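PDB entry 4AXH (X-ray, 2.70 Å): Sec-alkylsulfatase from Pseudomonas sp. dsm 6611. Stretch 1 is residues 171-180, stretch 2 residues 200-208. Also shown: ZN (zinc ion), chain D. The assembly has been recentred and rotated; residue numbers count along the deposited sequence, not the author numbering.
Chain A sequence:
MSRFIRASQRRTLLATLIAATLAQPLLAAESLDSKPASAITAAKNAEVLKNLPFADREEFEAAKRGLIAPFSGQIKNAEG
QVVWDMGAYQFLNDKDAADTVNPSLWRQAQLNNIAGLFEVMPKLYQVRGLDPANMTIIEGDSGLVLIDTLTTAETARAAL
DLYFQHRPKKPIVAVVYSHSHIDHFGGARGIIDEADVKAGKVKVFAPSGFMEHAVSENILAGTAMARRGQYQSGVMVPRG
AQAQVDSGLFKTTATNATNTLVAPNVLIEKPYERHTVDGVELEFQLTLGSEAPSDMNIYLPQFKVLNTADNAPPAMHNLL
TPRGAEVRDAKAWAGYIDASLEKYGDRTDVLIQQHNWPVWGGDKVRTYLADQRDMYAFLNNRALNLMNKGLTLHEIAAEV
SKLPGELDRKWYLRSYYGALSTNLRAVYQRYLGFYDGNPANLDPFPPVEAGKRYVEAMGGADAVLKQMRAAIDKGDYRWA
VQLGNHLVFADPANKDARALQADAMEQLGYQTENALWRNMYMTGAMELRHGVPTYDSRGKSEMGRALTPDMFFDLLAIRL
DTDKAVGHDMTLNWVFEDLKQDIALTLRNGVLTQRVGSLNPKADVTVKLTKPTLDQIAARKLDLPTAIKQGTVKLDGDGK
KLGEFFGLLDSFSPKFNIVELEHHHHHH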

# COMPACT_ATOMS: atom_id res chain seq x y z
N PRO A 171 19.46 24.59 31.94
CA PRO A 171 18.60 23.39 31.89
C PRO A 171 17.95 23.26 30.53
O PRO A 171 18.22 24.06 29.66
CB PRO A 171 17.55 23.68 32.98
CG PRO A 171 17.46 25.16 33.04
CD PRO A 171 18.83 25.66 32.77
N ILE A 172 17.03 22.30 30.39
CA ILE A 172 16.20 22.04 29.23
C ILE A 172 14.79 22.38 29.67
O ILE A 172 14.25 21.72 30.56
CB ILE A 172 16.36 20.58 28.73
CG1 ILE A 172 17.80 20.37 28.18
CG2 ILE A 172 15.29 20.23 27.69
CD1 ILE A 172 18.26 18.92 28.01
N VAL A 173 14.24 23.45 29.09
CA VAL A 173 12.89 23.93 29.40
C VAL A 173 11.87 23.25 28.47
O VAL A 173 10.73 22.98 28.85
CB VAL A 173 12.80 25.47 29.31
CG1 VAL A 173 11.39 25.97 29.66
CG2 VAL A 173 13.84 26.14 30.21
N ALA A 174 12.27 23.01 27.24
CA ALA A 174 11.35 22.46 26.27
C ALA A 174 12.02 21.52 25.29
O ALA A 174 13.21 21.68 24.97
CB ALA A 174 10.64 23.59 25.51
N VAL A 175 11.24 20.54 24.81
CA VAL A 175 11.64 19.57 23.80
C VAL A 175 10.53 19.48 22.77
O VAL A 175 9.37 19.57 23.14
CB VAL A 175 12.06 18.19 24.40
CG1 VAL A 175 12.15 17.11 23.33
CG2 VAL A 175 13.37 18.29 25.15
N VAL A 176 10.90 19.35 21.47
CA VAL A 176 9.99 19.19 20.33
C VAL A 176 10.35 17.88 19.66
O VAL A 176 11.50 17.66 19.33
CB VAL A 176 10.07 20.37 19.33
CG1 VAL A 176 9.13 20.16 18.15
CG2 VAL A 176 9.77 21.69 20.01
N TYR A 177 9.36 17.01 19.47
CA TYR A 177 9.48 15.75 18.76
C TYR A 177 8.94 16.10 17.39
O TYR A 177 7.74 16.33 17.28
CB TYR A 177 8.60 14.65 19.37
CG TYR A 177 8.99 14.16 20.76
CD1 TYR A 177 10.33 14.08 21.14
CD2 TYR A 177 8.03 13.70 21.65
CE1 TYR A 177 10.70 13.58 22.40
CE2 TYR A 177 8.39 13.17 22.90
CZ TYR A 177 9.72 13.12 23.27
OH TYR A 177 10.08 12.62 24.50
N SER A 178 9.81 16.22 16.38
CA SER A 178 9.39 16.57 15.02
C SER A 178 8.36 15.57 14.47
O SER A 178 7.40 15.97 13.81
CB SER A 178 10.59 16.68 14.08
OG SER A 178 11.25 15.43 13.88
N HIS A 179 8.59 14.27 14.72
CA HIS A 179 7.74 13.18 14.23
C HIS A 179 7.96 11.88 15.02
O HIS A 179 8.91 11.77 15.82
CB HIS A 179 7.94 12.95 12.70
CG HIS A 179 9.32 12.55 12.29
ND1 HIS A 179 10.39 13.43 12.40
CD2 HIS A 179 9.76 11.40 11.73
CE1 HIS A 179 11.43 12.78 11.90
NE2 HIS A 179 11.10 11.55 11.50
N SER A 180 7.08 10.88 14.75
CA SER A 180 7.07 9.58 15.40
C SER A 180 8.15 8.55 14.97
O SER A 180 7.84 7.37 14.88
CB SER A 180 5.67 8.99 15.36
OG SER A 180 5.24 8.82 14.02
N GLY A 200 5.17 19.39 34.31
CA GLY A 200 5.07 20.56 33.45
C GLY A 200 6.27 21.48 33.55
O GLY A 200 6.23 22.60 33.02
N LYS A 201 7.36 21.03 34.21
CA LYS A 201 8.60 21.82 34.34
C LYS A 201 9.29 21.91 32.96
O LYS A 201 9.90 22.93 32.63
CB LYS A 201 9.57 21.22 35.39
CG LYS A 201 8.92 20.80 36.72
CD LYS A 201 8.46 21.98 37.60
CE LYS A 201 7.38 21.61 38.60
NZ LYS A 201 6.01 21.63 38.01
N VAL A 202 9.17 20.82 32.16
CA VAL A 202 9.69 20.65 30.81
C VAL A 202 8.49 20.48 29.86
O VAL A 202 7.65 19.59 30.08
CB VAL A 202 10.70 19.49 30.72
CG1 VAL A 202 11.25 19.33 29.31
CG2 VAL A 202 11.83 19.67 31.73
N LYS A 203 8.40 21.34 28.83
CA LYS A 203 7.32 21.30 27.86
C LYS A 203 7.76 20.44 26.68
O LYS A 203 8.74 20.76 26.02
CB LYS A 203 6.88 22.72 27.43
CG LYS A 203 6.22 23.58 28.53
CD LYS A 203 4.72 23.26 28.70
CE LYS A 203 4.25 23.16 30.15
NZ LYS A 203 2.88 22.56 30.27
N VAL A 204 7.08 19.32 26.45
CA VAL A 204 7.41 18.38 25.39
C VAL A 204 6.32 18.36 24.29
O VAL A 204 5.24 17.80 24.49
CB VAL A 204 7.80 16.99 25.94
CG1 VAL A 204 8.04 15.99 24.83
CG2 VAL A 204 9.04 17.08 26.80
N PHE A 205 6.61 18.99 23.14
CA PHE A 205 5.68 19.11 22.00
C PHE A 205 5.84 17.98 21.01
O PHE A 205 6.96 17.50 20.80
CB PHE A 205 5.88 20.45 21.27
CG PHE A 205 5.89 21.67 22.16
CD1 PHE A 205 7.06 22.09 22.78
CD2 PHE A 205 4.74 22.41 22.36
CE1 PHE A 205 7.07 23.22 23.60
CE2 PHE A 205 4.74 23.54 23.18
CZ PHE A 205 5.91 23.94 23.79
N ALA A 206 4.72 17.56 20.39
CA ALA A 206 4.66 16.48 19.41
C ALA A 206 3.43 16.59 18.52
O ALA A 206 2.40 17.05 18.98
CB ALA A 206 4.68 15.11 20.11
N PRO A 207 3.51 16.16 17.22
CA PRO A 207 2.33 16.26 16.34
C PRO A 207 1.23 15.28 16.73
O PRO A 207 1.51 14.29 17.42
CB PRO A 207 2.90 15.95 14.96
CG PRO A 207 4.11 15.16 15.21
CD PRO A 207 4.69 15.64 16.49
N SER A 208 -0.01 15.56 16.31
CA SER A 208 -1.20 14.75 16.55
C SER A 208 -0.95 13.27 16.26
O SER A 208 -0.38 12.93 15.20
CB SER A 208 -2.33 15.26 15.65
OG SER A 208 -3.49 14.44 15.67
ZN ZN D . 11.88 10.21 10.10
O HOH W 1 13.61 9.20 10.70

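The two stretches are neighbouring parallel strands of one β-sheet, joined by a ladder of four backbone hydrogen bonds and packed through apolar side chains on both faces. Their axes run at 10° to each other and come within 4.6 Å.

The ladder alternates in direction. Lys-203 N donates to Val-173 O, and Val-175 N donates to Lys-203 O, each at 2.8 Å. Phe-205 N then donates to Val-175 O, and Tyr-177 N to Phe-205 O, again each at 2.8 Å. Lys-203 and Phe-205 therefore use both N and O, as does Val-175, which is typical of parallel pairing. The same carbonyls receive CA-H...O contacts, such as Val-204 CA to Val-175 O at 3.2 Å.

On one face lie Ala-174, Val-176, Lys-203 and Phe-205. The Phe-205 ring packs against two neighbours: its CE1 is 4.1 Å from Ala-174 CB, which sits at the ring edge, and its CD1 is 3.9 Å from Val-176 CG2. The small methyl of Ala-174 lies within reach of the ring without crowding it. Lys-203 is partly exposed. Its backbone makes the pairing, and its chain end leads away, which leaves the amine clear of the other stretch.

Val-175 and Val-204 share the other face, with Val-175 CB 4.0 Å from Val-204 CG2. Branched valines suit an extended backbone and a buried layer. Val-204 CG1 also lies over one face of the Tyr-177 ring, 3.4 Å from Tyr-177 CE2. Ala-206 CB meets the edge of the same ring, 3.9 Å from Tyr-177 CD2. The tyrosine hydroxyl is satisfied elsewhere in the structure.

Pro-207 closes the contact, its CD 3.2 Å from Tyr-177 O. Pro-207 N would be the next donor in the ladder, but it carries no hydrogen, so the ladder stops and ring carbon CD packs against the carbonyl instead. Just beyond, His-179 NE2 binds zinc at 2.1 Å, while His-179 ND1 donates to Ser-178 OG at 2.6 Å.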